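Side-chain contacts in putative adhesin (Bacteroides thetaiotaomicron, PDB 4QDG), which is a putative lipoprotein of the FimB/Mfa2 fimbrillin family, and probably acts at the outer membrane in adhesion or in anchoring pili: residues N151-V156 / F172-D177; S224-R229 / N254-L259; P234-R239 / M281-S286. All coordinates share one frame; numbering follows the deposited sequence.

Interaction 1 of 3, residues N151-V156 / F172-D177; sequences NNIRVV and FEITDD. With MG (magnesium ion), chain D.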
loop_
_atom_site.group_PDB
_atom_site.type_symbol
_atom_site.label_atom_id
_atom_site.label_comp_id
_atom_site.label_asym_id
_atom_site.label_seq_id
_atom_site.Cartn_x
_atom_site.Cartn_y
_atom_site.Cartn_z
ATOM N N ASN A 151 -2.161 -0.298 -1.576
ATOM C CA ASN A 151 -2.607 -1.492 -2.270
ATOM C C ASN A 151 -3.637 -1.180 -3.321
ATOM O O ASN A 151 -4.398 -0.225 -3.196
ATOM C CB ASN A 151 -3.228 -2.477 -1.256
ATOM C CG ASN A 151 -2.241 -3.045 -0.290
ATOM O OD1 ASN A 151 -1.482 -3.974 -0.599
ATOM N ND2 ASN A 151 -2.173 -2.442 0.867
ATOM N N ASN A 152 -3.676 -2.007 -4.340
ATOM C CA ASN A 152 -4.681 -1.942 -5.394
ATOM C C ASN A 152 -5.358 -3.293 -5.425
ATOM O O ASN A 152 -4.676 -4.310 -5.470
ATOM C CB ASN A 152 -4.099 -1.558 -6.779
ATOM C CG ASN A 152 -5.203 -1.267 -7.780
ATOM O OD1 ASN A 152 -5.846 -0.230 -7.714
ATOM N ND2 ASN A 152 -5.547 -2.236 -8.632
ATOM N N ILE A 153 -6.687 -3.299 -5.299
ATOM C CA ILE A 153 -7.489 -4.521 -5.301
ATOM C C ILE A 153 -8.478 -4.434 -6.477
ATOM O O ILE A 153 -9.277 -3.511 -6.532
ATOM C CB ILE A 153 -8.199 -4.747 -3.924
ATOM C CG1 ILE A 153 -7.161 -4.913 -2.813
ATOM C CG2 ILE A 153 -9.110 -5.994 -3.959
ATOM C CD1 ILE A 153 -7.356 -4.118 -1.592
ATOM N N ARG A 154 -8.351 -5.368 -7.420
ATOM C CA ARG A 154 -9.238 -5.481 -8.567
ATOM C C ARG A 154 -10.222 -6.616 -8.267
ATOM O O ARG A 154 -9.825 -7.762 -8.128
ATOM C CB ARG A 154 -8.464 -5.694 -9.888
ATOM C CG ARG A 154 -9.344 -5.871 -11.154
ATOM C CD ARG A 154 -8.448 -6.069 -12.373
ATOM N NE ARG A 154 -9.155 -6.337 -13.632
ATOM C CZ ARG A 154 -9.490 -5.421 -14.543
ATOM N NH1 ARG A 154 -9.265 -4.130 -14.315
ATOM N NH2 ARG A 154 -10.072 -5.787 -15.679
ATOM N N VAL A 155 -11.514 -6.265 -8.135
ATOM C CA VAL A 155 -12.589 -7.199 -7.858
ATOM C C VAL A 155 -13.291 -7.501 -9.153
ATOM O O VAL A 155 -13.738 -6.582 -9.825
ATOM C CB VAL A 155 -13.555 -6.656 -6.765
ATOM C CG1 VAL A 155 -14.648 -7.671 -6.457
ATOM C CG2 VAL A 155 -12.779 -6.293 -5.482
ATOM N N VAL A 156 -13.407 -8.794 -9.507
ATOM C CA VAL A 156 -14.062 -9.228 -10.731
ATOM C C VAL A 156 -15.287 -10.103 -10.410
ATOM O O VAL A 156 -15.223 -10.964 -9.537
ATOM C CB VAL A 156 -13.068 -9.936 -11.686
ATOM C CG1 VAL A 156 -13.776 -10.558 -12.898
ATOM C CG2 VAL A 156 -11.980 -8.970 -12.157
ATOM N N PHE A 172 -19.372 -1.515 -5.035
ATOM C CA PHE A 172 -18.212 -2.186 -4.447
ATOM C C PHE A 172 -17.629 -1.312 -3.366
ATOM O O PHE A 172 -17.497 -0.108 -3.566
ATOM C CB PHE A 172 -17.145 -2.474 -5.504
ATOM C CG PHE A 172 -17.606 -3.309 -6.678
ATOM C CD1 PHE A 172 -18.328 -2.734 -7.722
ATOM C CD2 PHE A 172 -17.201 -4.640 -6.810
ATOM C CE1 PHE A 172 -18.679 -3.490 -8.840
ATOM C CE2 PHE A 172 -17.577 -5.394 -7.920
ATOM C CZ PHE A 172 -18.312 -4.820 -8.925
ATOM N N GLU A 173 -17.332 -1.907 -2.197
ATOM C CA GLU A 173 -16.774 -1.166 -1.064
ATOM C C GLU A 173 -15.759 -1.974 -0.314
ATOM O O GLU A 173 -15.855 -3.205 -0.248
ATOM C CB GLU A 173 -17.873 -0.783 -0.064
ATOM C CG GLU A 173 -18.776 0.343 -0.494
ATOM C CD GLU A 173 -20.139 0.371 0.180
ATOM O OE1 GLU A 173 -20.454 -0.536 0.986
ATOM O OE2 GLU A 173 -20.901 1.316 -0.118
ATOM N N ILE A 174 -14.817 -1.258 0.310
ATOM C CA ILE A 174 -13.870 -1.804 1.258
ATOM C C ILE A 174 -13.984 -0.925 2.479
ATOM O O ILE A 174 -13.799 0.280 2.375
ATOM C CB ILE A 174 -12.410 -2.004 0.774
ATOM C CG1 ILE A 174 -12.347 -3.115 -0.279
ATOM C CG2 ILE A 174 -11.492 -2.347 1.962
ATOM C CD1 ILE A 174 -11.001 -3.237 -1.063
ATOM N N THR A 175 -14.414 -1.504 3.607
ATOM C CA THR A 175 -14.428 -0.788 4.870
ATOM C C THR A 175 -13.188 -1.240 5.649
ATOM O O THR A 175 -12.855 -2.436 5.697
ATOM C CB THR A 175 -15.723 -0.976 5.657
ATOM O OG1 THR A 175 -16.020 -2.374 5.770
ATOM C CG2 THR A 175 -16.887 -0.163 5.086
ATOM N N ASP A 176 -12.498 -0.271 6.247
ATOM C CA ASP A 176 -11.287 -0.521 7.030
ATOM C C ASP A 176 -11.037 0.646 7.930
ATOM O O ASP A 176 -11.669 1.679 7.775
ATOM C CB ASP A 176 -10.066 -0.751 6.091
ATOM C CG ASP A 176 -8.930 -1.567 6.679
ATOM O OD1 ASP A 176 -8.875 -1.715 7.940
ATOM O OD2 ASP A 176 -8.141 -2.130 5.890
ATOM N N ASP A 177 -10.111 0.486 8.875
ATOM C CA ASP A 177 -9.671 1.546 9.768
ATOM C C ASP A 177 -8.147 1.552 9.644
ATOM O O ASP A 177 -7.441 1.014 10.492
ATOM C CB ASP A 177 -10.200 1.322 11.212
ATOM C CG ASP A 177 -9.936 2.473 12.172
ATOM O OD1 ASP A 177 -8.994 3.271 11.912
ATOM O OD2 ASP A 177 -10.654 2.566 13.201
HETATM MG MG MG D . 0.518 -4.742 0.305
HETATM O O HOH W 1 1.574 -2.886 0.004
#
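I153 and I174 meet through their delta methyls, CD1 to CD1 at 3.8 Å, the two side chains crossing obliquely. Two residues further on in the first strand and two back in the second, V155 lies alongside F172, the pair running past each other in opposite directions. The CG1 methyl of V155 comes to the edge of the F172 ring, near the ring plane, 4.0 Å from CD2 and about as far from CE2. With chi1 at -178° CG1 points away from the backbone N, which turns this branch to the ring. All four residues are buried.

No hydrogen bond joins the two backbones here; the CA atoms of I153 and I174 are 9.5 Å apart, a spacing that belongs to sheets packed face to face. Strand 140-159 and strand 170-176 are in different sheets, and the aliphatic and aromatic layer between them forms the interior of what is probably a beta-sandwich, as expected for a family of the transthyretin clan. L236 and V238 of strand 235-240 and L221 of strand 213-223 widen the same layer.

The amide oxygen OD1 of N151 binds a magnesium ion at 2.3 Å, a water oxygen lies 2.2 Å from the metal, and the carbonyls of L273 and E276 also coordinate it. N151 ND2 donates a hydrogen bond to the S224 carbonyl, and W279 NE1 to OD1; with the metal these would fix the amide's rotation.

In the second segment, OD1 of D176 accepts a hydrogen bond from the backbone N of D177, 2.7 Å away and bent to 139°, and pairs with R229.

Interaction 2 of 3, residues S224-R229 / N254-L259; sequences SRLMVR and NYLLML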
loop_
_atom_site.group_PDB
_atom_site.type_symbol
_atom_site.label_atom_id
_atom_site.label_comp_id
_atom_site.label_asym_id
_atom_site.label_seq_id
_atom_site.Cartn_x
_atom_site.Cartn_y
_atom_site.Cartn_z
ATOM N N SER A 224 -5.127 1.955 1.829
ATOM C CA SER A 224 -3.937 2.118 2.645
ATOM C C SER A 224 -3.479 0.688 3.100
ATOM O O SER A 224 -3.880 -0.313 2.493
ATOM C CB SER A 224 -4.233 3.068 3.807
ATOM O OG SER A 224 -3.120 3.295 4.645
ATOM N N ARG A 225 -2.642 0.597 4.138
ATOM C CA ARG A 225 -2.024 -0.660 4.575
ATOM C C ARG A 225 -3.017 -1.744 5.055
ATOM O O ARG A 225 -3.937 -1.495 5.851
ATOM C CB ARG A 225 -0.968 -0.389 5.655
ATOM C CG ARG A 225 0.019 -1.511 5.831
ATOM C CD ARG A 225 1.011 -1.247 6.925
ATOM N NE ARG A 225 1.934 -2.376 7.099
ATOM C CZ ARG A 225 2.824 -2.465 8.083
ATOM N NH1 ARG A 225 2.899 -1.515 9.009
ATOM N NH2 ARG A 225 3.624 -3.518 8.167
ATOM N N LEU A 226 -2.792 -2.958 4.550
ATOM C CA LEU A 226 -3.519 -4.170 4.924
ATOM C C LEU A 226 -2.742 -4.861 6.050
ATOM O O LEU A 226 -1.581 -5.238 5.859
ATOM C CB LEU A 226 -3.675 -5.096 3.725
ATOM C CG LEU A 226 -4.541 -4.574 2.570
ATOM C CD1 LEU A 226 -4.461 -5.544 1.357
ATOM C CD2 LEU A 226 -5.995 -4.324 3.055
HETATM N N MSE A 227 -3.331 -4.925 7.256
HETATM C CA MSE A 227 -2.700 -5.527 8.423
HETATM C C MSE A 227 -3.602 -6.492 9.158
HETATM O O MSE A 227 -4.780 -6.215 9.338
HETATM C CB MSE A 227 -2.268 -4.450 9.450
HETATM C CG MSE A 227 -1.198 -3.512 8.944
HETATM SE SE MSE A 227 -0.296 -2.554 10.377
HETATM C CE MSE A 227 0.983 -4.008 11.041
ATOM N N VAL A 228 -3.023 -7.578 9.677
ATOM C CA VAL A 228 -3.715 -8.477 10.605
ATOM C C VAL A 228 -3.607 -7.804 11.990
ATOM O O VAL A 228 -2.495 -7.557 12.459
ATOM C CB VAL A 228 -3.105 -9.909 10.627
ATOM C CG1 VAL A 228 -3.733 -10.746 11.739
ATOM C CG2 VAL A 228 -3.255 -10.607 9.284
ATOM N N ARG A 229 -4.719 -7.473 12.612
ATOM C CA ARG A 229 -4.730 -6.904 13.972
ATOM C C ARG A 229 -6.016 -7.311 14.653
ATOM O O ARG A 229 -6.976 -7.643 13.964
ATOM C CB ARG A 229 -4.527 -5.381 14.002
ATOM C CG ARG A 229 -5.616 -4.611 13.285
ATOM C CD ARG A 229 -4.983 -3.496 12.508
ATOM N NE ARG A 229 -5.969 -2.572 11.939
ATOM C CZ ARG A 229 -6.442 -2.644 10.701
ATOM N NH1 ARG A 229 -6.099 -3.647 9.908
ATOM N NH2 ARG A 229 -7.266 -1.717 10.246
ATOM N N ASN A 254 -8.509 -12.270 5.634
ATOM C CA ASN A 254 -8.642 -13.722 5.753
ATOM C C ASN A 254 -8.676 -14.413 4.397
ATOM O O ASN A 254 -8.056 -15.459 4.236
ATOM C CB ASN A 254 -9.921 -14.081 6.516
ATOM C CG ASN A 254 -9.898 -13.708 7.975
ATOM O OD1 ASN A 254 -9.063 -12.931 8.454
ATOM N ND2 ASN A 254 -10.870 -14.204 8.701
ATOM N N TYR A 255 -9.384 -13.814 3.429
ATOM C CA TYR A 255 -9.530 -14.346 2.076
ATOM C C TYR A 255 -8.203 -14.240 1.350
ATOM O O TYR A 255 -7.791 -15.230 0.789
ATOM C CB TYR A 255 -10.683 -13.637 1.324
ATOM C CG TYR A 255 -12.013 -14.323 1.541
ATOM C CD1 TYR A 255 -12.618 -14.335 2.799
ATOM C CD2 TYR A 255 -12.612 -15.063 0.524
ATOM C CE1 TYR A 255 -13.806 -15.031 3.027
ATOM C CE2 TYR A 255 -13.776 -15.796 0.752
ATOM C CZ TYR A 255 -14.386 -15.755 1.999
ATOM O OH TYR A 255 -15.568 -16.428 2.210
ATOM N N LEU A 256 -7.458 -13.136 1.513
ATOM C CA LEU A 256 -6.148 -12.998 0.838
ATOM C C LEU A 256 -5.124 -13.964 1.413
ATOM O O LEU A 256 -4.273 -14.457 0.684
ATOM C CB LEU A 256 -5.582 -11.559 0.894
ATOM C CG LEU A 256 -6.447 -10.436 0.339
ATOM C CD1 LEU A 256 -5.799 -9.101 0.618
ATOM C CD2 LEU A 256 -6.714 -10.611 -1.140
ATOM N N LEU A 257 -5.209 -14.215 2.725
ATOM C CA LEU A 257 -4.303 -15.114 3.416
ATOM C C LEU A 257 -4.601 -16.571 3.012
ATOM O O LEU A 257 -3.738 -17.405 3.236
ATOM C CB LEU A 257 -4.364 -14.906 4.954
ATOM C CG LEU A 257 -3.796 -13.572 5.511
ATOM C CD1 LEU A 257 -4.042 -13.454 7.021
ATOM C CD2 LEU A 257 -2.306 -13.390 5.186
HETATM N N MSE A 258 -5.764 -16.867 2.359
HETATM C CA MSE A 258 -6.016 -18.233 1.844
HETATM C C MSE A 258 -5.092 -18.477 0.629
HETATM O O MSE A 258 -4.735 -19.620 0.368
HETATM C CB MSE A 258 -7.486 -18.505 1.465
HETATM C CG MSE A 258 -8.456 -18.468 2.614
HETATM SE SE MSE A 258 -10.315 -18.294 1.920
HETATM C CE MSE A 258 -11.258 -17.990 3.723
ATOM N N LEU A 259 -4.666 -17.393 -0.071
ATOM C CA LEU A 259 -3.705 -17.527 -1.153
ATOM C C LEU A 259 -2.310 -17.806 -0.542
ATOM O O LEU A 259 -1.580 -18.654 -1.044
ATOM C CB LEU A 259 -3.677 -16.272 -2.053
ATOM C CG LEU A 259 -2.606 -16.276 -3.167
ATOM C CD1 LEU A 259 -2.968 -17.287 -4.240
ATOM C CD2 LEU A 259 -2.472 -14.907 -3.802
#
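L226 overlaps the end of L256, the two leucines crossing at about a right angle so that a single methyl of each does the touching, CD1 to CD1 at 3.9 Å. Next to this pair, V228 offers its CG2 branch to the CD1 methyl of L257 at 3.7 Å. In V228, CG1 is turned opposite the backbone N (chi1 172°), which leaves CG2 beside that N and facing the helix. L256 and L257 are consecutive on the helix yet both point their CB atoms at the loop, and these two neighbouring helix residues receive L226 and V228, alternate residues of the loop. The inner pair is buried; V228 is exposed, and the contact thus runs from interior to surface.

The loop that carries L226 and V228 has no regular secondary structure and is shaped by polar bonds of its own. R229 NH1 donates to the carbonyl oxygen of M227 at 2.9 Å, with the acceptor in the guanidinium plane but a bent N-H...O angle of 132°. M227, a selenomethionine, lays its CE methyl 3.6 Å above one face of the R225 guanidinium, toward the rim. Q270 bridges the backbone at the two contact residues, its NE2 bonding to L226 O and its OE1 to V228 N.

The contact packs the loop after strand 213-223 on helix 252-263 beside the magnesium site, the nearest atoms of the L226 side chain and the ion being about 5 Å apart. W279 of strand 278-285 touches both L226 and L256, V228 also rests on L273 of helix 269-275, and L226 lies against the metal-binding N151 of strand 140-159.

Interaction 3 of 3, residues P234-R239 / M281-S286; sequences PKLTVR and MIFFLS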
loop_
_atom_site.group_PDB
_atom_site.type_symbol
_atom_site.label_atom_id
_atom_site.label_comp_id
_atom_site.label_asym_id
_atom_site.label_seq_id
_atom_site.Cartn_x
_atom_site.Cartn_y
_atom_site.Cartn_z
ATOM N N PRO A 234 -10.911 -5.786 8.217
ATOM C CA PRO A 234 -11.369 -5.128 6.969
ATOM C C PRO A 234 -12.337 -6.005 6.159
ATOM O O PRO A 234 -12.161 -7.245 6.068
ATOM C CB PRO A 234 -10.073 -4.877 6.188
ATOM C CG PRO A 234 -8.985 -5.000 7.193
ATOM C CD PRO A 234 -9.440 -5.909 8.261
ATOM N N LYS A 235 -13.352 -5.338 5.582
ATOM C CA LYS A 235 -14.382 -6.019 4.821
ATOM C C LYS A 235 -14.444 -5.592 3.353
ATOM O O LYS A 235 -14.290 -4.409 3.034
ATOM C CB LYS A 235 -15.755 -5.778 5.473
ATOM C CG LYS A 235 -15.927 -6.410 6.856
ATOM C CD LYS A 235 -16.291 -7.897 6.798
ATOM C CE LYS A 235 -16.452 -8.500 8.172
ATOM N NZ LYS A 235 -15.142 -8.726 8.839
ATOM N N LEU A 236 -14.701 -6.574 2.455
ATOM C CA LEU A 236 -14.962 -6.335 1.040
ATOM C C LEU A 236 -16.451 -6.579 0.883
ATOM O O LEU A 236 -16.951 -7.628 1.313
ATOM C CB LEU A 236 -14.136 -7.151 0.045
ATOM C CG LEU A 236 -14.643 -7.110 -1.411
ATOM C CD1 LEU A 236 -14.364 -5.746 -2.070
ATOM C CD2 LEU A 236 -14.041 -8.226 -2.234
ATOM N N THR A 237 -17.181 -5.591 0.346
ATOM C CA THR A 237 -18.642 -5.719 0.187
ATOM C C THR A 237 -19.045 -5.449 -1.253
ATOM O O THR A 237 -18.575 -4.475 -1.851
ATOM C CB THR A 237 -19.387 -4.774 1.178
ATOM O OG1 THR A 237 -18.972 -5.083 2.508
ATOM C CG2 THR A 237 -20.893 -4.914 1.105
ATOM N N VAL A 238 -19.917 -6.324 -1.803
ATOM C CA VAL A 238 -20.448 -6.183 -3.152
ATOM C C VAL A 238 -21.982 -6.220 -3.015
ATOM O O VAL A 238 -22.545 -7.197 -2.521
ATOM C CB VAL A 238 -19.886 -7.183 -4.198
ATOM C CG1 VAL A 238 -20.465 -6.879 -5.583
ATOM C CG2 VAL A 238 -18.361 -7.117 -4.253
ATOM N N ARG A 239 -22.632 -5.108 -3.380
ATOM C CA ARG A 239 -24.076 -4.945 -3.227
ATOM C C ARG A 239 -24.778 -4.722 -4.549
ATOM O O ARG A 239 -24.291 -3.913 -5.356
ATOM C CB ARG A 239 -24.336 -3.745 -2.312
ATOM C CG ARG A 239 -25.764 -3.582 -1.780
ATOM C CD ARG A 239 -25.853 -2.581 -0.634
ATOM N NE ARG A 239 -25.062 -1.395 -0.918
ATOM C CZ ARG A 239 -23.981 -1.018 -0.243
ATOM N NH1 ARG A 239 -23.599 -1.682 0.844
ATOM N NH2 ARG A 239 -23.292 0.046 -0.629
HETATM N N MSE A 281 -9.222 -10.354 -7.453
HETATM C CA MSE A 281 -10.115 -11.369 -6.905
HETATM C C MSE A 281 -11.294 -11.593 -7.823
HETATM O O MSE A 281 -12.040 -10.659 -8.104
HETATM C CB MSE A 281 -10.608 -10.976 -5.518
HETATM C CG MSE A 281 -9.512 -10.682 -4.526
HETATM SE SE MSE A 281 -10.306 -10.086 -2.845
HETATM C CE MSE A 281 -10.835 -11.844 -2.132
ATOM N N ILE A 282 -11.472 -12.834 -8.264
ATOM C CA ILE A 282 -12.580 -13.195 -9.145
ATOM C C ILE A 282 -13.603 -13.993 -8.348
ATOM O O ILE A 282 -13.272 -15.036 -7.785
ATOM C CB ILE A 282 -12.138 -13.956 -10.425
ATOM C CG1 ILE A 282 -11.043 -13.158 -11.189
ATOM C CG2 ILE A 282 -13.357 -14.232 -11.315
ATOM C CD1 ILE A 282 -10.350 -13.932 -12.260
ATOM N N PHE A 283 -14.834 -13.475 -8.303
ATOM C CA PHE A 283 -15.968 -14.128 -7.669
ATOM C C PHE A 283 -16.883 -14.651 -8.782
ATOM O O PHE A 283 -17.179 -13.924 -9.737
ATOM C CB PHE A 283 -16.705 -13.168 -6.714
ATOM C CG PHE A 283 -15.884 -12.687 -5.533
ATOM C CD1 PHE A 283 -15.029 -11.596 -5.654
ATOM C CD2 PHE A 283 -15.989 -13.306 -4.294
ATOM C CE1 PHE A 283 -14.269 -11.153 -4.562
ATOM C CE2 PHE A 283 -15.230 -12.866 -3.207
ATOM C CZ PHE A 283 -14.379 -11.784 -3.347
ATOM N N PHE A 284 -17.307 -15.911 -8.675
ATOM C CA PHE A 284 -18.171 -16.517 -9.694
ATOM C C PHE A 284 -19.628 -16.434 -9.254
ATOM O O PHE A 284 -19.938 -16.656 -8.080
ATOM C CB PHE A 284 -17.744 -17.956 -10.022
ATOM C CG PHE A 284 -16.340 -17.980 -10.571
ATOM C CD1 PHE A 284 -16.101 -17.742 -11.925
ATOM C CD2 PHE A 284 -15.249 -18.166 -9.728
ATOM C CE1 PHE A 284 -14.799 -17.736 -12.427
ATOM C CE2 PHE A 284 -13.954 -18.121 -10.220
ATOM C CZ PHE A 284 -13.731 -17.893 -11.563
ATOM N N LEU A 285 -20.495 -16.028 -10.194
ATOM C CA LEU A 285 -21.916 -15.832 -9.926
ATOM C C LEU A 285 -22.773 -16.810 -10.690
ATOM O O LEU A 285 -22.450 -17.208 -11.808
ATOM C CB LEU A 285 -22.377 -14.390 -10.271
ATOM C CG LEU A 285 -21.539 -13.205 -9.720
ATOM C CD1 LEU A 285 -22.168 -11.870 -10.112
ATOM C CD2 LEU A 285 -21.339 -13.295 -8.206
ATOM N N SER A 286 -23.890 -17.165 -10.071
ATOM C CA SER A 286 -24.943 -17.990 -10.641
ATOM C C SER A 286 -25.858 -17.087 -11.524
ATOM O O SER A 286 -25.755 -15.854 -11.392
ATOM C CB SER A 286 -25.718 -18.668 -9.518
ATOM O OG SER A 286 -26.109 -17.719 -8.545
#
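L236 presses its CD2 methyl obliquely against the CZ-CE1 side of the F283 ring, 3.7 Å from both CZ and CE1, the two side chains approaching from opposite directions. The same CD2 atom lies 4.2 Å from the selenium of M281, a selenomethionine, so one branch of one leucine makes the whole contact with the opposite strand. L236 sends CG opposite its own backbone N (chi1 167°), and chi2 of 73° folds CD1 back and leaves CD2 extended, reaching to the other sheet.

Around this first shell stand residues of several elements. I174 and I250, from the strands flanking 235-240, touch L236 within its own four-stranded sheet, and V155 meets it from across the sandwich. The ring of F283 stacks edge-to-face with W291 and touches I248, while M281 packs against L252, Y255 and L256 of helix 252-263. Backbone bonds of L236 with I250, and of T237 and K235 with strand 170-176, set where the leucine projects.

Further along strand 235-240, R239 forms salt bridges with E171, E173 and E246, which keeps this charge at the glutamates, away from L236. With no hydrogen bond between the segments, the contact rests on van der Waals fit between methyl, selenium and ring and on the burial of apolar surface, not on bond direction.

Interactions 1 and 3 are two samples of one buried core: strands 140-159 and 278-285 are neighbours in one sheet, strands 170-176 and 235-240 in the other, and backbone bonds between R154, V156 and M281 tie the two contacts together. Interaction 2 belongs to the margin of that core, where a loop meets a helix and one of its touching residues is exposed. An arginine of its loop joins it to interaction 1, and its helix packs on the selenomethionine of interaction 3. Across each contact the chemistry is apolar; the metal lies at the loop end of the core, while salt bridges occur at other places around the strands.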